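Local coordinates for protein adhesin LabA (Helicobacter pylori, PDB 6GMM) that acts as a lectin-type adhesin specific for LacdiNAc glycans, probably aiding attachment of the bacterium to the gastric mucosa, at residues Tyr392-Gly396 with Gly430-Tyr435; Ala304-Val308 with Leu361-Ile365. Residues are numbered along the deposited sequence.

The two contacts lie far apart in this elongated, largely helical adhesin: their centres are about 41 Å from each other and their nearest atoms about 31 Å, and they share no helix or strand. The centre of contact 2 is about 7 Å from the centre of the chain, that of contact 1 about 38 Å. Contact 2 joins helices 287-311 and 354-366 through aliphatic side chains, with no hydrogen bond between its segments and with polar or charged residues at its margin. In contact 1, where helix 388-408 meets a two-stranded hairpin, aromatic packing is combined with a hydroxyl-to-backbone hydrogen bond, given by a buried tyrosine of the helix to the start of the strand.

Contact 1 (Tyr392-Gly396 with Gly430-Tyr435); sequences YQKLG and GIQDNY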
loop_
_atom_site.group_PDB
_atom_site.type_symbol
_atom_site.label_atom_id
_atom_site.label_comp_id
_atom_site.label_asym_id
_atom_site.label_seq_id
_atom_site.Cartn_x
_atom_site.Cartn_y
_atom_site.Cartn_z
ATOM N N TYR A 392 4.256 -27.927 17.421
ATOM C CA TYR A 392 4.072 -29.376 17.441
ATOM C C TYR A 392 3.331 -29.827 18.703
ATOM O O TYR A 392 2.409 -30.643 18.609
ATOM C CB TYR A 392 5.410 -30.102 17.211
ATOM C CG TYR A 392 5.331 -31.615 17.139
ATOM C CD1 TYR A 392 4.432 -32.251 16.282
ATOM C CD2 TYR A 392 6.216 -32.411 17.857
ATOM C CE1 TYR A 392 4.363 -33.645 16.209
ATOM C CE2 TYR A 392 6.146 -33.799 17.804
ATOM C CZ TYR A 392 5.227 -34.412 16.969
ATOM O OH TYR A 392 5.191 -35.782 16.893
ATOM N N GLN A 393 3.679 -29.239 19.868
ATOM C CA GLN A 393 3.009 -29.472 21.157
ATOM C C GLN A 393 1.538 -29.038 21.017
ATOM O O GLN A 393 0.657 -29.708 21.539
ATOM C CB GLN A 393 3.673 -28.621 22.257
ATOM C CG GLN A 393 3.132 -28.885 23.653
ATOM C CD GLN A 393 3.850 -28.086 24.703
ATOM O OE1 GLN A 393 3.382 -27.030 25.144
ATOM N NE2 GLN A 393 4.999 -28.586 25.147
ATOM N N LYS A 394 1.287 -27.924 20.312
ATOM C CA LYS A 394 -0.064 -27.399 20.078
ATOM C C LYS A 394 -0.947 -28.397 19.276
ATOM O O LYS A 394 -2.133 -28.545 19.588
ATOM C CB LYS A 394 -0.016 -26.009 19.421
ATOM N N LEU A 395 -0.337 -29.136 18.316
ATOM C CA LEU A 395 -1.000 -30.158 17.485
ATOM C C LEU A 395 -1.529 -31.291 18.362
ATOM O O LEU A 395 -2.635 -31.800 18.127
ATOM C CB LEU A 395 -0.019 -30.702 16.422
ATOM C CG LEU A 395 -0.563 -31.684 15.355
ATOM C CD1 LEU A 395 -1.756 -31.082 14.582
ATOM C CD2 LEU A 395 0.530 -32.066 14.381
ATOM N N GLY A 396 -0.739 -31.650 19.376
ATOM C CA GLY A 396 -1.074 -32.684 20.344
ATOM C C GLY A 396 -2.211 -32.253 21.244
ATOM O O GLY A 396 -3.117 -33.041 21.508
ATOM N N GLY A 430 12.715 -36.542 14.850
ATOM C CA GLY A 430 12.217 -36.323 16.205
ATOM C C GLY A 430 10.732 -36.026 16.304
ATOM O O GLY A 430 10.276 -35.430 17.290
ATOM N N ILE A 431 9.978 -36.435 15.268
ATOM C CA ILE A 431 8.523 -36.303 15.169
ATOM C C ILE A 431 7.984 -37.724 15.426
ATOM O O ILE A 431 7.653 -38.472 14.495
ATOM C CB ILE A 431 8.063 -35.673 13.811
ATOM C CG1 ILE A 431 8.751 -34.302 13.561
ATOM C CG2 ILE A 431 6.521 -35.537 13.745
ATOM C CD1 ILE A 431 8.965 -33.964 12.084
ATOM N N GLN A 432 7.974 -38.096 16.716
ATOM C CA GLN A 432 7.555 -39.411 17.209
ATOM C C GLN A 432 6.066 -39.702 16.993
ATOM O O GLN A 432 5.680 -40.867 16.970
ATOM C CB GLN A 432 7.957 -39.617 18.686
ATOM C CG GLN A 432 7.328 -38.642 19.687
ATOM C CD GLN A 432 8.174 -37.410 19.911
ATOM O OE1 GLN A 432 9.170 -37.437 20.643
ATOM N NE2 GLN A 432 7.785 -36.298 19.306
ATOM N N ASP A 433 5.230 -38.659 16.856
ATOM C CA ASP A 433 3.796 -38.858 16.650
ATOM C C ASP A 433 3.340 -38.227 15.352
ATOM O O ASP A 433 3.588 -37.040 15.094
ATOM C CB ASP A 433 2.969 -38.376 17.853
ATOM C CG ASP A 433 3.076 -39.299 19.050
ATOM O OD1 ASP A 433 4.044 -39.154 19.825
ATOM O OD2 ASP A 433 2.202 -40.188 19.197
ATOM N N ASN A 434 2.740 -39.063 14.506
ATOM C CA ASN A 434 2.220 -38.684 13.209
ATOM C C ASN A 434 0.724 -38.527 13.362
ATOM O O ASN A 434 0.036 -39.479 13.735
ATOM C CB ASN A 434 2.579 -39.740 12.168
ATOM C CG ASN A 434 3.780 -39.377 11.330
ATOM O OD1 ASN A 434 4.775 -38.809 11.814
ATOM N ND2 ASN A 434 3.710 -39.708 10.045
ATOM N N TYR A 435 0.231 -37.305 13.152
ATOM C CA TYR A 435 -1.181 -37.016 13.320
ATOM C C TYR A 435 -1.891 -37.053 11.987
ATOM O O TYR A 435 -1.283 -36.807 10.939
ATOM C CB TYR A 435 -1.390 -35.688 14.051
ATOM C CG TYR A 435 -0.922 -35.716 15.489
ATOM C CD1 TYR A 435 -1.791 -36.065 16.516
ATOM C CD2 TYR A 435 0.380 -35.342 15.830
ATOM C CE1 TYR A 435 -1.375 -36.061 17.847
ATOM C CE2 TYR A 435 0.808 -35.341 17.158
ATOM C CZ TYR A 435 -0.071 -35.712 18.162
ATOM O OH TYR A 435 0.347 -35.749 19.467
#
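Helix 392-396, part of helix 388-408, faces the entry to strand 433-437, the second strand of an antiparallel beta hairpin with strand 419-423. The segment axes approach to 10.3 Å and cross at 64°, so the strand runs obliquely past the helix. Across this gap the CA of Tyr392 lies 8.5 Å from the CA of Ile431, and the CA of Leu395 lies 8.0 Å from the CA of Tyr435. Aromatic side chains are long enough to fill such a space. Tyr392, with chi1 in the t well, extends from the helix to the loop-strand junction, where its edge meets Gln432 NE2, 3.3 Å from its CE2, and its ring packs on Ile431, CZ to CG2 3.7 Å. Tyr435 points back toward the helix. Tyr392 CE1 meets the edge of that ring, 4.1 Å from Tyr435 CE2. Leu395 leans over the ring in an off-centre CH-pi contact, CG 4.3 Å from the ring centroid, and Leu395 CD2 comes within 3.6 Å of Tyr435 CD2. The missing side chain of Gly396 leaves room for Tyr435 OH, 3.5 Å from Gly396 CA; a beta carbon there would crowd it. Helix 4-28 packs against the same interface, with Ile26 against Tyr392 and Tyr19 against Tyr435. At the start of the strand, Tyr392 OH donates a 2.7 Å hydrogen bond to the backbone O of Asp433.

Contact 2 (Ala304-Val308 with Leu361-Ile365); sequences AQAVV and LKDSI
Val308 and Ile365, each with 62 Å² covered, and Leu361 with 54 Å² form the heart of a helix-helix packing. Both segments are regular alpha helix; their axes come within 10.2 Å and run roughly antiparallel, with a signed crossing angle of -142°. The register sets the CA of Val308 7.0 Å from the CA of Lys362 and the CA of Gln305 7.2 Å from the CA of Ile365. Val308, chi1 t, directs its CG2 between two neighbours, 3.7 Å from Leu361 CD2 and 3.7 Å from Ile365 CD1. Ile365 (m, t) also reaches Ala304, CD1 to CB 4.1 Å, where a small methyl allows close approach. Leu361 (t, p) places CD2 4.0 Å from Val307 CG1. Branched aliphatic residues fill the interface without needing polar partners. The aliphatic part of exposed Lys362 packs, CD 3.6 Å from Val308 CG1 with NZ farther off, and Gln305 OE1 lies 3.7 Å from Ile365 CD1. Such an aliphatic centre flanked by long polar side chains is characteristic of near-antiparallel helix pairs in helical bundles. Helix 57-76 extends it, Pro57 touching Ala304 and Ile365 and Gln60 touching Leu361, while Met248 and Asn251 of helix 239-264 pack against Val307.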
loop_
_atom_site.group_PDB
_atom_site.type_symbol
_atom_site.label_atom_id
_atom_site.label_comp_id
_atom_site.label_asym_id
_atom_site.label_seq_id
_atom_site.Cartn_x
_atom_site.Cartn_y
_atom_site.Cartn_z
ATOM N N ALA A 304 -0.608 -1.466 -0.981
ATOM C CA ALA A 304 -0.807 -1.139 -2.416
ATOM C C ALA A 304 -2.308 -1.231 -2.753
ATOM O O ALA A 304 -2.858 -0.333 -3.363
ATOM C CB ALA A 304 -0.017 -2.092 -3.299
ATOM N N GLN A 305 -2.978 -2.283 -2.335
ATOM C CA GLN A 305 -4.426 -2.409 -2.543
ATOM C C GLN A 305 -5.204 -1.273 -1.820
ATOM O O GLN A 305 -6.158 -0.736 -2.397
ATOM C CB GLN A 305 -4.918 -3.815 -2.086
ATOM C CG GLN A 305 -6.419 -4.076 -2.328
ATOM C CD GLN A 305 -6.913 -3.893 -3.755
ATOM O OE1 GLN A 305 -6.180 -4.046 -4.742
ATOM N NE2 GLN A 305 -8.205 -3.633 -3.889
ATOM N N ALA A 306 -4.777 -0.878 -0.584
ATOM C CA ALA A 306 -5.477 0.180 0.166
ATOM C C ALA A 306 -5.382 1.521 -0.545
ATOM O O ALA A 306 -6.305 2.349 -0.466
ATOM C CB ALA A 306 -4.929 0.290 1.572
ATOM N N VAL A 307 -4.263 1.728 -1.253
ATOM C CA VAL A 307 -4.034 2.938 -2.047
ATOM C C VAL A 307 -5.108 2.964 -3.156
ATOM O O VAL A 307 -5.659 4.038 -3.388
ATOM C CB VAL A 307 -2.596 3.022 -2.610
ATOM C CG1 VAL A 307 -2.481 4.132 -3.681
ATOM C CG2 VAL A 307 -1.568 3.221 -1.477
ATOM N N VAL A 308 -5.421 1.790 -3.786
ATOM C CA VAL A 308 -6.445 1.678 -4.847
ATOM C C VAL A 308 -7.784 2.112 -4.270
ATOM O O VAL A 308 -8.454 2.982 -4.826
ATOM C CB VAL A 308 -6.565 0.264 -5.489
ATOM C CG1 VAL A 308 -7.664 0.228 -6.549
ATOM C CG2 VAL A 308 -5.246 -0.216 -6.070
ATOM N N LEU A 361 -1.519 0.264 -11.548
ATOM C CA LEU A 361 -1.464 -0.246 -10.174
ATOM C C LEU A 361 -2.427 -1.416 -9.986
ATOM O O LEU A 361 -2.014 -2.468 -9.458
ATOM C CB LEU A 361 -1.728 0.889 -9.158
ATOM C CG LEU A 361 -1.930 0.510 -7.677
ATOM C CD1 LEU A 361 -0.701 -0.174 -7.076
ATOM C CD2 LEU A 361 -2.250 1.722 -6.868
ATOM N N LYS A 362 -3.697 -1.272 -10.445
ATOM C CA LYS A 362 -4.670 -2.374 -10.325
ATOM C C LYS A 362 -4.187 -3.601 -11.103
ATOM O O LYS A 362 -4.240 -4.726 -10.571
ATOM C CB LYS A 362 -6.090 -1.948 -10.757
ATOM C CG LYS A 362 -6.707 -0.796 -9.921
ATOM C CD LYS A 362 -8.264 -0.783 -9.932
ATOM C CE LYS A 362 -8.935 -0.491 -11.262
ATOM N NZ LYS A 362 -8.953 0.964 -11.580
ATOM N N ASP A 363 -3.667 -3.378 -12.343
ATOM C CA ASP A 363 -3.117 -4.439 -13.200
ATOM C C ASP A 363 -1.936 -5.146 -12.528
ATOM O O ASP A 363 -1.873 -6.363 -12.599
ATOM C CB ASP A 363 -2.697 -3.897 -14.586
ATOM C CG ASP A 363 -3.847 -3.543 -15.526
ATOM O OD1 ASP A 363 -5.027 -3.694 -15.117
ATOM O OD2 ASP A 363 -3.567 -3.115 -16.677
ATOM N N SER A 364 -1.029 -4.388 -11.855
ATOM C CA SER A 364 0.139 -4.953 -11.175
ATOM C C SER A 364 -0.260 -5.822 -9.996
ATOM O O SER A 364 0.412 -6.811 -9.731
ATOM C CB SER A 364 1.107 -3.859 -10.732
ATOM O OG SER A 364 0.825 -3.418 -9.413
ATOM N N ILE A 365 -1.336 -5.445 -9.283
ATOM C CA ILE A 365 -1.862 -6.210 -8.137
ATOM C C ILE A 365 -2.491 -7.516 -8.646
ATOM O O ILE A 365 -2.168 -8.588 -8.136
ATOM C CB ILE A 365 -2.828 -5.345 -7.285
ATOM C CG1 ILE A 365 -2.047 -4.185 -6.625
ATOM C CG2 ILE A 365 -3.577 -6.185 -6.239
ATOM C CD1 ILE A 365 -2.906 -3.056 -6.035
#